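Local coordinates for protein transcriptional regulator, BadM/Rrf2 family (Thermincola potens, PDB 4CIC) that probably binds DNA as a winged helix-turn-helix transcription factor of the Rrf2 family, acting in the regulation of iron-sulfur cluster biogenesis, at residues 27-32 against 66-70; 18-23 against 133-137; 82-86 against 125-129. The protein carries 3 engineered substitutions. All blocks are in the same frame, centred on the assembly; numbering follows the deposited sequence.

Overall arrangement
The three contacts run from the surface of the DNA-binding fold to its dimer-forming side. Contact 1 lies at the surface, where the loop between helices 9-23 and 32-39 pairs with strand 68-71 through backbone hydrogen bonds. Contact 2 is the buried one, an apolar crossing of helices 9-23 and 133-143 with no hydrogen bond between its segments. Contact 3 is partly buried and mainly ionic, joining helix 80-87 to helix 112-129. Leu-21, on helix 9-23, touches Val-30 and Tyr-69 of contact 1, while Met-18 and Leu-133 of contact 2 meet Ile-83 of helix 80-87. Contacts 2 and 3 both reach the second subunit, which contact 1 does not.

Contact 1: 27-32 against 66-70; sequences EGPVSL and QGGYI
The carbonyl oxygen of Tyr-69 is approached by three groups: the amide of Val-30, with N 3.1 Å from O, a water, and the CA-H of Pro-29. The water also donates to Gly-28 O and so ties the loop to the strand a second time. In return, Tyr-69 N donates to Val-30 O over 2.8 Å in an almost straight bond (170° at the hydrogen). The two bonds make Val-30 and Tyr-69 an antiparallel hydrogen-bonded pair, a single bridge that sets the loop beside the wing hairpin of the winged helix-turn-helix fold. Strand 59-62 flanks the other side of 68-71, bonding to Gly-68 and Ile-70.

Gly-68 sits where any CB would run into Val-30 O, and its positive phi (123°) likewise disfavours a side chain. That oxygen instead takes a CA-H contact from Gly-68.

Beyond the bridge, Leu-32 reaches the ring of Tyr-69, the two side chains crossing at a slant. Its CG comes within 3.5 Å of Tyr-69 CE1, and CD2 lies equally near CD1. Both side chains also pack on Ile-50 of helix 43-55. An alanine in place of Leu-32 lacks the whole branched end, which would probably open a gap beside the CD1-CE1 bond of Tyr-69 and let the ring shift against Ile-50.

Around Pro-29 the packing is close. Its CB meets Gly-67 O at 3.5 Å, and its CD lies 3.7 Å from Ile-70 CG2. With chi1 at 56°, Ile-70 places CG1 between its backbone N and carbonyl carbon and turns CG2 onto the proline, where CG2 is only 3.3 Å from Pro-29 CA, closer than two carbons normally pack.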
loop_
_atom_site.group_PDB
_atom_site.type_symbol
_atom_site.label_atom_id
_atom_site.label_comp_id
_atom_site.label_asym_id
_atom_site.label_seq_id
_atom_site.Cartn_x
_atom_site.Cartn_y
_atom_site.Cartn_z
ATOM N N GLU A 27 -33.363 -3.027 0.752
ATOM C CA GLU A 27 -34.270 -4.145 0.531
ATOM C C GLU A 27 -34.366 -5.052 1.742
ATOM O O GLU A 27 -35.359 -5.751 1.916
ATOM C CB GLU A 27 -33.836 -4.936 -0.696
ATOM C CG GLU A 27 -34.113 -4.202 -1.997
ATOM C CD GLU A 27 -33.828 -5.055 -3.216
ATOM O OE1 GLU A 27 -33.109 -6.070 -3.083
ATOM O OE2 GLU A 27 -34.335 -4.713 -4.306
ATOM N N GLY A 28 -33.333 -5.048 2.578
ATOM C CA GLY A 28 -33.347 -5.848 3.790
ATOM C C GLY A 28 -32.332 -6.976 3.805
ATOM O O GLY A 28 -31.454 -7.050 2.947
ATOM N N PRO A 29 -32.440 -7.865 4.795
ATOM C CA PRO A 29 -31.499 -8.973 5.005
ATOM C C PRO A 29 -31.297 -9.906 3.839
ATOM O O PRO A 29 -32.244 -10.234 3.129
ATOM C CB PRO A 29 -32.121 -9.754 6.171
ATOM C CG PRO A 29 -33.504 -9.234 6.302
ATOM C CD PRO A 29 -33.484 -7.836 5.832
ATOM N N VAL A 30 -30.044 -10.321 3.641
ATOM C CA VAL A 30 -29.738 -11.342 2.652
ATOM C C VAL A 30 -28.927 -12.456 3.298
ATOM O O VAL A 30 -28.295 -12.262 4.335
ATOM C CB VAL A 30 -28.981 -10.764 1.443
ATOM C CG1 VAL A 30 -29.868 -9.768 0.699
ATOM C CG2 VAL A 30 -27.676 -10.094 1.901
ATOM N N SER A 31 -28.955 -13.632 2.692
ATOM C CA SER A 31 -28.231 -14.761 3.245
ATOM C C SER A 31 -26.751 -14.674 2.895
ATOM O O SER A 31 -26.375 -14.069 1.885
ATOM C CB SER A 31 -28.799 -16.068 2.705
ATOM O OG SER A 31 -28.569 -16.176 1.313
ATOM N N LEU A 32 -25.904 -15.288 3.714
ATOM C CA LEU A 32 -24.486 -15.351 3.383
ATOM C C LEU A 32 -24.258 -16.109 2.080
ATOM O O LEU A 32 -23.402 -15.737 1.287
ATOM C CB LEU A 32 -23.665 -15.970 4.517
ATOM C CG LEU A 32 -23.468 -15.047 5.719
ATOM C CD1 LEU A 32 -22.314 -15.527 6.588
ATOM C CD2 LEU A 32 -23.242 -13.609 5.257
ATOM N N GLN A 66 -37.154 -13.979 5.460
ATOM C CA GLN A 66 -35.975 -13.340 4.902
ATOM C C GLN A 66 -35.198 -12.885 6.130
ATOM O O GLN A 66 -35.260 -11.729 6.543
ATOM C CB GLN A 66 -36.312 -12.162 3.975
ATOM C CG GLN A 66 -35.107 -11.260 3.658
ATOM C CD GLN A 66 -35.038 -10.798 2.217
ATOM O OE1 GLN A 66 -34.983 -9.599 1.940
ATOM N NE2 GLN A 66 -35.004 -11.749 1.292
ATOM N N GLY A 67 -34.529 -13.841 6.761
ATOM C CA GLY A 67 -33.590 -13.535 7.815
ATOM C C GLY A 67 -32.283 -13.348 7.090
ATOM O O GLY A 67 -32.263 -13.242 5.863
ATOM N N GLY A 68 -31.181 -13.324 7.824
ATOM C CA GLY A 68 -29.902 -13.127 7.183
ATOM C C GLY A 68 -29.178 -11.937 7.760
ATOM O O GLY A 68 -29.366 -11.603 8.926
ATOM N N TYR A 69 -28.351 -11.292 6.942
ATOM C CA TYR A 69 -27.469 -10.240 7.441
ATOM C C TYR A 69 -27.777 -8.904 6.792
ATOM O O TYR A 69 -28.152 -8.862 5.621
ATOM C CB TYR A 69 -26.004 -10.616 7.173
ATOM C CG TYR A 69 -25.537 -11.736 8.079
ATOM C CD1 TYR A 69 -25.710 -13.068 7.723
ATOM C CD2 TYR A 69 -24.973 -11.456 9.318
ATOM C CE1 TYR A 69 -25.307 -14.091 8.569
ATOM C CE2 TYR A 69 -24.568 -12.469 10.164
ATOM C CZ TYR A 69 -24.732 -13.781 9.783
ATOM O OH TYR A 69 -24.318 -14.782 10.633
ATOM N N ILE A 70 -27.599 -7.821 7.555
ATOM C CA ILE A 70 -27.712 -6.454 7.034
ATOM C C ILE A 70 -26.599 -5.602 7.624
ATOM O O ILE A 70 -26.025 -5.961 8.649
ATOM C CB ILE A 70 -29.063 -5.766 7.392
ATOM C CG1 ILE A 70 -29.292 -5.762 8.901
ATOM C CG2 ILE A 70 -30.174 -6.459 6.726
ATOM C CD1 ILE A 70 -30.456 -4.896 9.341
HETATM O O HOH W 1 -28.664 -6.846 3.536
#

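Contact 2: 18-23 against 133-137; sequences MFDLAQ and LADML
Helix 9-23, which leads into the helix-turn-helix of this DNA-binding fold, crosses the start of helix 133-143 through Phe-19, Ala-22 and their apolar neighbours. The axes of the two short segments pass 9.8 Å apart at a crossing angle of -68°. Phe-19 carries its CG anti to the backbone N (chi1 -178°), which swings the ring out onto the second helix. There CE1 lies 3.5 Å from Met-136 CB, and the backbone N of Leu-137 sits at the ring edge, in its plane, while donating to Leu-133 O within its own helix. Over one face of the ring, toward its rim, lies Gln-23 CG.

Met-136 adds a Met-aromatic contact: SD is 5.3 Å from the centroid of the Phe-19 ring, oblique to it, and the bend at the end of the chain brings CE within 3.9 Å of Phe-19 CD1. In the second subunit, Val-112 packs on Phe-19 and Thr-113 on Met-136.

The small Ala-22 lets both leucines close in. Its CB is 4.1 Å from Leu-133 CB, and Leu-137 lays both methyls against it, CD2 continuing to Gln-23 CG at 3.7 Å. Leu-133 CD1 rests against Met-18, 3.8 Å from its O and 4.1 Å from its CE.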
loop_
_atom_site.group_PDB
_atom_site.type_symbol
_atom_site.label_atom_id
_atom_site.label_comp_id
_atom_site.label_asym_id
_atom_site.label_seq_id
_atom_site.Cartn_x
_atom_site.Cartn_y
_atom_site.Cartn_z
ATOM N N MET A 18 -19.010 -6.294 2.318
ATOM C CA MET A 18 -19.661 -5.126 2.906
ATOM C C MET A 18 -20.352 -4.323 1.829
ATOM O O MET A 18 -21.441 -3.788 2.054
ATOM C CB MET A 18 -18.656 -4.253 3.667
ATOM C CG MET A 18 -18.141 -4.915 4.959
ATOM S SD MET A 18 -19.485 -5.011 6.201
ATOM C CE MET A 18 -19.767 -3.291 6.542
ATOM N N PHE A 19 -19.745 -4.257 0.648
ATOM C CA PHE A 19 -20.378 -3.535 -0.449
ATOM C C PHE A 19 -21.642 -4.262 -0.920
ATOM O O PHE A 19 -22.659 -3.633 -1.221
ATOM C CB PHE A 19 -19.415 -3.279 -1.615
ATOM C CG PHE A 19 -20.042 -2.489 -2.725
ATOM C CD1 PHE A 19 -20.440 -1.173 -2.515
ATOM C CD2 PHE A 19 -20.283 -3.071 -3.952
ATOM C CE1 PHE A 19 -21.069 -0.443 -3.537
ATOM C CE2 PHE A 19 -20.909 -2.357 -4.964
ATOM C CZ PHE A 19 -21.284 -1.031 -4.756
ATOM N N ASP A 20 -21.577 -5.585 -0.994
ATOM C CA ASP A 20 -22.779 -6.352 -1.365
ATOM C C ASP A 20 -23.898 -6.065 -0.366
ATOM O O ASP A 20 -25.067 -5.821 -0.757
ATOM C CB ASP A 20 -22.447 -7.849 -1.437
ATOM C CG ASP A 20 -23.632 -8.701 -1.910
ATOM O OD1 ASP A 20 -24.600 -8.866 -1.140
ATOM O OD2 ASP A 20 -23.575 -9.213 -3.057
ATOM N N LEU A 21 -23.582 -6.072 0.928
ATOM C CA LEU A 21 -24.595 -5.672 1.912
ATOM C C LEU A 21 -25.106 -4.238 1.707
ATOM O O LEU A 21 -26.304 -3.967 1.847
ATOM C CB LEU A 21 -24.065 -5.852 3.337
ATOM C CG LEU A 21 -23.834 -7.303 3.756
ATOM C CD1 LEU A 21 -23.070 -7.362 5.076
ATOM C CD2 LEU A 21 -25.219 -7.964 3.943
ATOM N N ALA A 22 -24.215 -3.314 1.347
ATOM C CA ALA A 22 -24.648 -1.940 1.055
ATOM C C ALA A 22 -25.651 -1.891 -0.097
ATOM O O ALA A 22 -26.639 -1.128 -0.059
ATOM C CB ALA A 22 -23.422 -1.026 0.749
ATOM N N GLN A 23 -25.394 -2.704 -1.122
ATOM C CA GLN A 23 -26.273 -2.784 -2.297
ATOM C C GLN A 23 -27.636 -3.340 -1.961
ATOM O O GLN A 23 -28.582 -3.124 -2.705
ATOM C CB GLN A 23 -25.657 -3.661 -3.387
ATOM C CG GLN A 23 -24.457 -2.961 -4.037
ATOM C CD GLN A 23 -23.848 -3.763 -5.184
ATOM O OE1 GLN A 23 -23.283 -4.840 -4.978
ATOM N NE2 GLN A 23 -23.947 -3.228 -6.397
ATOM N N LEU A 133 -19.080 3.542 1.972
ATOM C CA LEU A 133 -19.917 2.619 1.210
ATOM C C LEU A 133 -20.977 3.371 0.403
ATOM O O LEU A 133 -21.303 2.956 -0.700
ATOM C CB LEU A 133 -20.518 1.547 2.109
ATOM C CG LEU A 133 -19.564 0.548 2.791
ATOM C CD1 LEU A 133 -20.379 -0.455 3.636
ATOM C CD2 LEU A 133 -18.739 -0.191 1.743
ATOM N N ALA A 134 -21.451 4.513 0.895
ATOM C CA ALA A 134 -22.399 5.295 0.086
ATOM C C ALA A 134 -21.729 5.836 -1.180
ATOM O O ALA A 134 -22.344 5.883 -2.247
ATOM C CB ALA A 134 -23.008 6.435 0.890
ATOM N N ASP A 135 -20.478 6.279 -1.056
ATOM C CA ASP A 135 -19.753 6.743 -2.231
ATOM C C ASP A 135 -19.626 5.617 -3.258
ATOM O O ASP A 135 -19.758 5.836 -4.467
ATOM C CB ASP A 135 -18.330 7.168 -1.844
ATOM C CG ASP A 135 -18.269 8.477 -1.060
ATOM O OD1 ASP A 135 -19.054 9.397 -1.343
ATOM O OD2 ASP A 135 -17.391 8.591 -0.169
ATOM N N MET A 136 -19.328 4.418 -2.770
ATOM C CA MET A 136 -19.208 3.259 -3.647
ATOM C C MET A 136 -20.557 2.930 -4.318
ATOM O O MET A 136 -20.606 2.620 -5.513
ATOM C CB MET A 136 -18.647 2.061 -2.866
ATOM C CG MET A 136 -17.149 2.241 -2.431
ATOM S SD MET A 136 -16.643 0.865 -1.399
ATOM C CE MET A 136 -16.554 -0.483 -2.566
ATOM N N LEU A 137 -21.644 3.045 -3.568
ATOM C CA LEU A 137 -22.974 2.857 -4.172
ATOM C C LEU A 137 -23.252 3.841 -5.309
ATOM O O LEU A 137 -23.781 3.460 -6.363
ATOM C CB LEU A 137 -24.074 2.962 -3.111
ATOM C CG LEU A 137 -24.204 1.811 -2.116
ATOM C CD1 LEU A 137 -25.227 2.169 -1.033
ATOM C CD2 LEU A 137 -24.624 0.532 -2.822
#

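Contact 3: 82-86 against 125-129; sequences DIIRV and EEVLD. With NA (sodium ion), chain D.
Helices 80-87 and 112-129 approach to 10.4 Å between the axes of the two short segments, their directions 118° apart, and the space between them is bridged from Arg-85 to Asp-129 and Glu-125. Extended from CG to NE, Arg-85 spans the gap and presents its guanidinium end-on to Asp-129. NH1 donates to OD1 of Asp-129 over 3.1 Å and NH2 to OD2 of the same carboxylate over 2.8 Å. Each oxygen uses its syn lone pair, and the two flat groups, 29° apart, are nearly coplanar, so the paired bonds fix the rotation of both.

NH2 spends a second bond on Glu-125, whose OE2 stands 3.1 Å away at the guanidinium edge. This carboxylate is met on its anti side and turned 61° against the guanidinium. Asp-82, one turn before Arg-85, completes the salt-bridge network with a long contact from OD1 to Arg-85 NH1 (3.9 Å), while its OD2 accepts from the backbone N of Lys-79. The arginine's positive charge probably eases the mutual repulsion of these carboxylates.

Beside the ionic cluster, Ile-84 CG1 touches Leu-128 CD1 at 4.2 Å, the side chains crossing at about a right angle. Near the end of helix 80-87, the carbonyl oxygens of Arg-85 and Val-86, both 2.5 Å from a sodium ion, bind it together with Glu-88 O.

Ile-83 and Ile-84 also lean on Met-18 and Val-15 of helix 9-23. Both helices reach the second subunit: Ile-84 and Arg-85 pack on Met-3 of that chain, Leu-128 on its Val-120 and Val-127 on its Ser-123.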
loop_
_atom_site.group_PDB
_atom_site.type_symbol
_atom_site.label_atom_id
_atom_site.label_comp_id
_atom_site.label_asym_id
_atom_site.label_seq_id
_atom_site.Cartn_x
_atom_site.Cartn_y
_atom_site.Cartn_z
ATOM N N ASP A 82 -12.609 2.056 7.863
ATOM C CA ASP A 82 -13.195 1.455 9.068
ATOM C C ASP A 82 -13.218 -0.065 8.932
ATOM O O ASP A 82 -12.987 -0.792 9.893
ATOM C CB ASP A 82 -14.661 1.867 9.274
ATOM C CG ASP A 82 -14.856 3.344 9.598
ATOM O OD1 ASP A 82 -13.921 3.989 10.117
ATOM O OD2 ASP A 82 -15.989 3.849 9.359
ATOM N N ILE A 83 -13.581 -0.545 7.748
ATOM C CA ILE A 83 -13.651 -1.974 7.516
ATOM C C ILE A 83 -12.242 -2.570 7.612
ATOM O O ILE A 83 -12.022 -3.596 8.259
ATOM C CB ILE A 83 -14.228 -2.267 6.119
ATOM C CG1 ILE A 83 -15.649 -1.703 6.014
ATOM C CG2 ILE A 83 -14.132 -3.744 5.820
ATOM C CD1 ILE A 83 -16.170 -1.676 4.573
ATOM N N ILE A 84 -11.280 -1.906 6.978
ATOM C CA ILE A 84 -9.906 -2.386 6.999
ATOM C C ILE A 84 -9.358 -2.387 8.433
ATOM O O ILE A 84 -8.730 -3.347 8.855
ATOM C CB ILE A 84 -9.015 -1.530 6.072
ATOM C CG1 ILE A 84 -9.473 -1.676 4.607
ATOM C CG2 ILE A 84 -7.557 -1.907 6.216
ATOM C CD1 ILE A 84 -9.656 -3.099 4.152
ATOM N N ARG A 85 -9.596 -1.325 9.187
ATOM C CA ARG A 85 -9.153 -1.296 10.585
ATOM C C ARG A 85 -9.691 -2.448 11.440
ATOM O O ARG A 85 -8.963 -3.040 12.248
ATOM C CB ARG A 85 -9.506 0.030 11.241
ATOM C CG ARG A 85 -8.567 1.150 10.869
ATOM C CD ARG A 85 -8.914 2.398 11.632
ATOM N NE ARG A 85 -8.252 3.555 11.055
ATOM C CZ ARG A 85 -8.814 4.349 10.153
ATOM N NH1 ARG A 85 -10.049 4.101 9.747
ATOM N NH2 ARG A 85 -8.146 5.388 9.667
ATOM N N VAL A 86 -10.962 -2.770 11.250
ATOM C CA VAL A 86 -11.573 -3.880 11.973
ATOM C C VAL A 86 -10.841 -5.199 11.656
ATOM O O VAL A 86 -10.494 -5.975 12.553
ATOM C CB VAL A 86 -13.057 -3.987 11.621
ATOM C CG1 VAL A 86 -13.583 -5.372 11.953
ATOM C CG2 VAL A 86 -13.823 -2.903 12.346
ATOM N N GLU A 125 -4.178 5.624 4.184
ATOM C CA GLU A 125 -5.182 5.906 5.206
ATOM C C GLU A 125 -6.085 7.049 4.766
ATOM O O GLU A 125 -7.319 6.998 4.965
ATOM C CB GLU A 125 -4.524 6.224 6.550
ATOM C CG GLU A 125 -5.521 6.508 7.675
ATOM C CD GLU A 125 -4.827 6.912 8.971
ATOM O OE1 GLU A 125 -3.599 7.150 8.936
ATOM O OE2 GLU A 125 -5.507 6.991 10.017
ATOM N N GLU A 126 -5.501 8.063 4.130
ATOM C CA GLU A 126 -6.316 9.182 3.667
ATOM C C GLU A 126 -7.304 8.774 2.569
ATOM O O GLU A 126 -8.474 9.177 2.608
ATOM C CB GLU A 126 -5.466 10.364 3.203
ATOM C CG GLU A 126 -6.161 11.702 3.460
ATOM C CD GLU A 126 -6.007 12.706 2.326
ATOM O OE1 GLU A 126 -5.133 12.508 1.454
ATOM O OE2 GLU A 126 -6.768 13.699 2.311
ATOM N N VAL A 127 -6.847 7.989 1.592
ATOM C CA VAL A 127 -7.746 7.540 0.528
ATOM C C VAL A 127 -8.871 6.708 1.112
ATOM O O VAL A 127 -10.053 6.970 0.827
ATOM C CB VAL A 127 -7.023 6.698 -0.552
ATOM C CG1 VAL A 127 -8.036 6.100 -1.534
ATOM C CG2 VAL A 127 -6.000 7.554 -1.298
ATOM N N LEU A 128 -8.534 5.740 1.962
ATOM C CA LEU A 128 -9.564 4.800 2.431
ATOM C C LEU A 128 -10.538 5.444 3.413
ATOM O O LEU A 128 -11.675 4.980 3.582
ATOM C CB LEU A 128 -8.956 3.535 3.021
ATOM C CG LEU A 128 -8.116 2.713 2.022
ATOM C CD1 LEU A 128 -7.519 1.514 2.699
ATOM C CD2 LEU A 128 -8.987 2.296 0.839
ATOM N N ASP A 129 -10.112 6.522 4.056
ATOM C CA ASP A 129 -11.034 7.243 4.925
ATOM C C ASP A 129 -11.898 8.220 4.135
ATOM O O ASP A 129 -12.881 8.736 4.654
ATOM C CB ASP A 129 -10.264 7.971 6.031
ATOM C CG ASP A 129 -9.852 7.041 7.157
ATOM O OD1 ASP A 129 -10.349 5.886 7.194
ATOM O OD2 ASP A 129 -9.055 7.473 8.018
HETATM NA NA NA D . -8.819 -4.854 14.011
#